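Local coordinates for protein inositol-1-monophosphatase SuhB (Mycobacterium tuberculosis, PDB 2Q74) that probably hydrolyses inositol 1-phosphate to free myo-inositol and phosphate, using magnesium as cofactor, in mycobacterial inositol biosynthesis, at residues 100-105 against 231-236; 134-139 against 211-216. All coordinates share one frame; numbering follows the deposited sequence.

Contact 1 (100-105 against 231-236)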
loop_
_atom_site.group_PDB
_atom_site.type_symbol
_atom_site.label_atom_id
_atom_site.label_comp_id
_atom_site.label_asym_id
_atom_site.label_seq_id
_atom_site.Cartn_x
_atom_site.Cartn_y
_atom_site.Cartn_z
ATOM N N THR A 100 -13.106 -0.293 28.787
ATOM C CA THR A 100 -13.789 -0.994 27.710
ATOM C C THR A 100 -12.814 -1.288 26.576
ATOM O O THR A 100 -12.145 -0.383 26.069
ATOM C CB THR A 100 -14.949 -0.164 27.137
ATOM O OG1 THR A 100 -15.988 -0.068 28.109
ATOM C CG2 THR A 100 -15.509 -0.802 25.850
ATOM N N TRP A 101 -12.747 -2.549 26.170
ATOM C CA TRP A 101 -11.846 -2.938 25.099
ATOM C C TRP A 101 -12.571 -2.850 23.775
ATOM O O TRP A 101 -13.567 -3.529 23.564
ATOM C CB TRP A 101 -11.278 -4.324 25.357
ATOM C CG TRP A 101 -10.498 -4.313 26.603
ATOM C CD1 TRP A 101 -10.977 -4.524 27.847
ATOM C CD2 TRP A 101 -9.107 -4.016 26.744
ATOM N NE1 TRP A 101 -9.970 -4.404 28.767
ATOM C CE2 TRP A 101 -8.809 -4.086 28.120
ATOM C CE3 TRP A 101 -8.075 -3.705 25.840
ATOM C CZ2 TRP A 101 -7.526 -3.850 28.629
ATOM C CZ3 TRP A 101 -6.794 -3.470 26.337
ATOM C CH2 TRP A 101 -6.533 -3.545 27.727
ATOM N N VAL A 102 -12.083 -1.966 22.907
ATOM C CA VAL A 102 -12.668 -1.750 21.590
ATOM C C VAL A 102 -11.778 -2.441 20.579
ATOM O O VAL A 102 -10.583 -2.144 20.506
ATOM C CB VAL A 102 -12.720 -0.261 21.228
ATOM C CG1 VAL A 102 -13.473 -0.041 19.920
ATOM C CG2 VAL A 102 -13.367 0.546 22.358
ATOM N N LEU A 103 -12.333 -3.363 19.796
ATOM C CA LEU A 103 -11.454 -4.109 18.929
ATOM C C LEU A 103 -11.947 -4.467 17.527
ATOM O O LEU A 103 -13.144 -4.487 17.256
ATOM C CB LEU A 103 -10.864 -5.305 19.675
ATOM C CG LEU A 103 -11.687 -6.419 20.302
ATOM C CD1 LEU A 103 -11.160 -6.658 21.722
ATOM C CD2 LEU A 103 -13.126 -6.102 20.360
ATOM N N ASP A 104 -10.973 -4.664 16.636
ATOM C CA ASP A 104 -11.198 -5.186 15.296
ATOM C C ASP A 104 -10.117 -6.234 14.997
ATOM O O ASP A 104 -8.930 -5.904 14.858
ATOM C CB ASP A 104 -11.167 -4.093 14.226
ATOM C CG ASP A 104 -11.698 -4.584 12.877
ATOM O OD1 ASP A 104 -11.947 -5.797 12.748
ATOM O OD2 ASP A 104 -11.877 -3.776 11.944
ATOM N N PRO A 105 -10.527 -7.502 14.891
ATOM C CA PRO A 105 -9.600 -8.584 14.561
ATOM C C PRO A 105 -8.928 -8.458 13.189
ATOM O O PRO A 105 -7.776 -8.865 13.027
ATOM C CB PRO A 105 -10.492 -9.821 14.579
ATOM C CG PRO A 105 -11.677 -9.419 15.394
ATOM C CD PRO A 105 -11.894 -7.999 15.079
ATOM N N VAL A 231 -15.310 6.289 9.517
ATOM C CA VAL A 231 -14.493 5.223 10.060
ATOM C C VAL A 231 -15.111 4.737 11.362
ATOM O O VAL A 231 -15.357 5.525 12.269
ATOM C CB VAL A 231 -13.051 5.719 10.327
ATOM C CG1 VAL A 231 -12.185 4.596 10.904
ATOM C CG2 VAL A 231 -12.435 6.277 9.053
ATOM N N GLN A 232 -15.352 3.440 11.466
ATOM C CA GLN A 232 -15.879 2.875 12.700
ATOM C C GLN A 232 -14.919 3.153 13.855
ATOM O O GLN A 232 -13.734 3.301 13.629
ATOM C CB GLN A 232 -16.089 1.364 12.527
ATOM C CG GLN A 232 -17.100 0.986 11.465
ATOM C CD GLN A 232 -18.457 1.615 11.700
ATOM O OE1 GLN A 232 -19.211 1.861 10.751
ATOM N NE2 GLN A 232 -18.772 1.905 12.965
ATOM N N VAL A 233 -15.444 3.209 15.075
ATOM C CA VAL A 233 -14.640 3.476 16.271
ATOM C C VAL A 233 -13.556 2.428 16.525
ATOM O O VAL A 233 -12.439 2.751 16.920
ATOM C CB VAL A 233 -15.529 3.578 17.533
ATOM C CG1 VAL A 233 -14.689 3.960 18.751
ATOM C CG2 VAL A 233 -16.641 4.602 17.314
ATOM N N TRP A 234 -13.884 1.171 16.270
ATOM C CA TRP A 234 -12.957 0.068 16.506
ATOM C C TRP A 234 -11.786 -0.018 15.517
ATOM O O TRP A 234 -10.837 -0.803 15.728
ATOM C CB TRP A 234 -13.708 -1.259 16.553
ATOM C CG TRP A 234 -14.589 -1.485 15.417
ATOM C CD1 TRP A 234 -14.216 -1.774 14.133
ATOM C CD2 TRP A 234 -16.018 -1.473 15.428
ATOM N NE1 TRP A 234 -15.332 -1.946 13.335
ATOM C CE2 TRP A 234 -16.452 -1.763 14.105
ATOM C CE3 TRP A 234 -16.978 -1.247 16.423
ATOM C CZ2 TRP A 234 -17.799 -1.820 13.753
ATOM C CZ3 TRP A 234 -18.328 -1.312 16.072
ATOM C CH2 TRP A 234 -18.722 -1.594 14.742
ATOM N N ASP A 235 -11.833 0.790 14.461
ATOM C CA ASP A 235 -10.732 0.868 13.523
ATOM C C ASP A 235 -9.853 2.087 13.700
ATOM O O ASP A 235 -8.744 2.137 13.160
ATOM C CB ASP A 235 -11.250 0.811 12.099
ATOM C CG ASP A 235 -11.773 -0.563 11.733
ATOM O OD1 ASP A 235 -11.243 -1.562 12.276
ATOM O OD2 ASP A 235 -12.712 -0.654 10.916
ATOM N N CYS A 236 -10.300 3.074 14.451
ATOM C CA CYS A 236 -9.468 4.247 14.610
ATOM C C CYS A 236 -9.073 4.570 16.055
ATOM O O CYS A 236 -8.113 5.302 16.272
ATOM C CB CYS A 236 -10.132 5.430 13.922
ATOM S SG CYS A 236 -11.789 5.762 14.505
HETATM O O HOH W 1 -9.399 -0.393 18.342
#
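Asp104 and Asp235 turn their carboxylates to the same side of the contact, beside the indole of Trp234, where the Asp-Pro-Ile-Asp-Gly-Thr motif of the inositol monophosphatase fold meets the Trp-Asp pair in the first turn of helix 233-245. The closest spacing of their oxygens is doubtful at this resolution. Both aspartates are, by similarity, ligands of the second magnesium ion, and Asp104 is also assigned to the first; acidic side chains suit such a site. The plane of the Asp104 carboxylate stands nearly perpendicular to the Trp234 ring, with OD2 lying obliquely 3.8 Å from CD1, while Asp235 OD1 comes to the ring edge, in its plane. Trp234 CG sits between its own backbone N and carbonyl carbon (chi1 51°), which folds the indole back over Gln232, whose CB lies toward the rim of one face.

Two residues before Asp104, branched Val102 packs between strand and helix: its CG1 reaches Trp234 CA at 3.5 Å and Val233 CG1 at 4.3 Å. Further out, Glu83 lies close to Asp104, and Asp104 OD1 is held by Ile106 N. One water links the backbones, donating to Val102 O and to Trp234 O, its oxygen 3.0 Å from each.

Contact 2 (134-139 against 211-216); sequences GAVADV and AALDLC
Within the alpha-beta-alpha-beta-alpha sandwich of this family, helix 211-220 belongs to the central helical layer, and here its first turns lie across strand 130-138 of the larger sheet through Val136 and Asp138 against Ala212, Leu213 and Cys216. The axes of the short segments cross at -105°, close to perpendicular, and approach to 9.1 Å. Small residues of the helix face the strand here. Ala212 offers only a methyl, whose CB lies 3.9 Å from Val136 CG1, and one turn later Cys216 lays its sulphur over the same valine, SG being 3.6 Å from Val136 CB. With CG1 anti to its backbone N (chi1 176°), Val136 reaches Ala212 CB through that methyl, and the sulphur lies alongside CB and both methyls.

Leu213 extends the contact along the strand. Its CB leaves the helix to one side, but the longer side chain brings CD2 back to the sheet, 4.3 Å from Val136 CG1. The strand's alternation divides its residues between two layers: Val136 faces this helix, whereas Ala135 and Ala137 point away and pack on helix 8-33. On its other flank helix 211-220 meets Tyr226 of strand 225-231, in the second sheet. Near the strand end, Leu213 CD2 lies along Asp138 from CB to the carboxylate, the two side chains crossing at about a right angle, with Asp138 CB 3.8 Å from Leu213 CD2.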
loop_
_atom_site.group_PDB
_atom_site.type_symbol
_atom_site.label_atom_id
_atom_site.label_comp_id
_atom_site.label_asym_id
_atom_site.label_seq_id
_atom_site.Cartn_x
_atom_site.Cartn_y
_atom_site.Cartn_z
ATOM N N GLY A 134 -3.555 1.632 23.609
ATOM C CA GLY A 134 -3.898 0.987 22.356
ATOM C C GLY A 134 -2.757 0.260 21.694
ATOM O O GLY A 134 -1.596 0.516 21.988
ATOM N N ALA A 135 -3.096 -0.650 20.791
ATOM C CA ALA A 135 -2.070 -1.404 20.057
ATOM C C ALA A 135 -2.613 -1.821 18.720
ATOM O O ALA A 135 -3.734 -2.341 18.647
ATOM C CB ALA A 135 -1.621 -2.625 20.847
ATOM N N VAL A 136 -1.851 -1.576 17.658
ATOM C CA VAL A 136 -2.248 -2.038 16.314
ATOM C C VAL A 136 -1.160 -2.931 15.794
ATOM O O VAL A 136 0.002 -2.536 15.705
ATOM C CB VAL A 136 -2.432 -0.871 15.296
ATOM C CG1 VAL A 136 -2.749 -1.421 13.871
ATOM C CG2 VAL A 136 -3.499 0.108 15.754
ATOM N N ALA A 137 -1.534 -4.143 15.441
ATOM C CA ALA A 137 -0.558 -5.134 14.962
ATOM C C ALA A 137 -0.676 -5.167 13.470
ATOM O O ALA A 137 -1.749 -5.442 12.979
ATOM C CB ALA A 137 -0.858 -6.508 15.530
ATOM N N ASP A 138 0.414 -4.872 12.771
ATOM C CA ASP A 138 0.520 -5.035 11.319
ATOM C C ASP A 138 0.857 -6.501 11.061
ATOM O O ASP A 138 2.023 -6.910 11.109
ATOM C CB ASP A 138 1.622 -4.105 10.757
ATOM C CG ASP A 138 1.737 -4.144 9.210
ATOM O OD1 ASP A 138 1.272 -5.110 8.564
ATOM O OD2 ASP A 138 2.343 -3.186 8.648
ATOM N N VAL A 139 -0.179 -7.278 10.765
ATOM C CA VAL A 139 -0.074 -8.718 10.701
ATOM C C VAL A 139 1.030 -9.181 9.749
ATOM O O VAL A 139 1.921 -9.931 10.152
ATOM C CB VAL A 139 -1.457 -9.351 10.372
ATOM C CG1 VAL A 139 -1.361 -10.862 10.296
ATOM C CG2 VAL A 139 -2.460 -8.943 11.437
ATOM N N ALA A 211 -7.508 1.788 7.860
ATOM C CA ALA A 211 -7.515 3.009 8.626
ATOM C C ALA A 211 -6.547 2.907 9.788
ATOM O O ALA A 211 -5.815 3.848 10.076
ATOM C CB ALA A 211 -8.922 3.306 9.119
ATOM N N ALA A 212 -6.528 1.740 10.424
ATOM C CA ALA A 212 -5.650 1.482 11.553
ATOM C C ALA A 212 -4.182 1.682 11.151
ATOM O O ALA A 212 -3.397 2.336 11.865
ATOM C CB ALA A 212 -5.885 0.066 12.090
ATOM N N LEU A 213 -3.827 1.132 9.995
ATOM C CA LEU A 213 -2.450 1.209 9.512
ATOM C C LEU A 213 -2.072 2.602 9.032
ATOM O O LEU A 213 -0.909 2.973 9.140
ATOM C CB LEU A 213 -2.207 0.153 8.397
ATOM C CG LEU A 213 -2.155 -1.298 8.888
ATOM C CD1 LEU A 213 -2.037 -2.304 7.700
ATOM C CD2 LEU A 213 -1.035 -1.495 9.887
ATOM N N ASP A 214 -3.026 3.357 8.489
ATOM C CA ASP A 214 -2.784 4.727 8.050
ATOM C C ASP A 214 -2.448 5.608 9.265
ATOM O O ASP A 214 -1.512 6.413 9.246
ATOM C CB ASP A 214 -4.037 5.307 7.363
ATOM C CG ASP A 214 -4.284 4.734 5.967
ATOM O OD1 ASP A 214 -3.323 4.495 5.217
ATOM O OD2 ASP A 214 -5.454 4.548 5.604
ATOM N N LEU A 215 -3.233 5.476 10.318
ATOM C CA LEU A 215 -2.965 6.205 11.524
ATOM C C LEU A 215 -1.562 5.863 12.035
ATOM O O LEU A 215 -0.821 6.733 12.481
ATOM C CB LEU A 215 -4.044 5.904 12.564
ATOM C CG LEU A 215 -5.407 6.552 12.236
ATOM C CD1 LEU A 215 -6.540 5.912 13.009
ATOM C CD2 LEU A 215 -5.330 8.108 12.534
ATOM N N CYS A 216 -1.154 4.602 11.907
ATOM C CA CYS A 216 0.187 4.225 12.395
ATOM C C CYS A 216 1.284 4.804 11.486
ATOM O O CYS A 216 2.353 5.239 11.959
ATOM C CB CYS A 216 0.319 2.706 12.514
ATOM S SG CYS A 216 -0.715 1.966 13.793
#

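Overall arrangement
The two contacts have centres about 11 Å apart and both reach the larger sheet, contact 2 lying within the chain loop that contact 1 closes. They touch directly: Asp235 O meets Ala212 CB at 3.7 Å, and Cys236 O lies the same 3.7 Å from Leu215 CD1, so helices 233-245 and 211-220 pack against each other at their beginnings. Contact 1 supplies predicted magnesium ligands; contact 2 lies nearer the chain centre, the side chains of Ala212 and Asp235 being about 5 Å apart at their nearest atoms. Asp107, likewise a probable ligand of the second magnesium ion, ties them together: its OD2 accepts a hydrogen bond from Ala212 N, and its side chain lies close to that of Asp235.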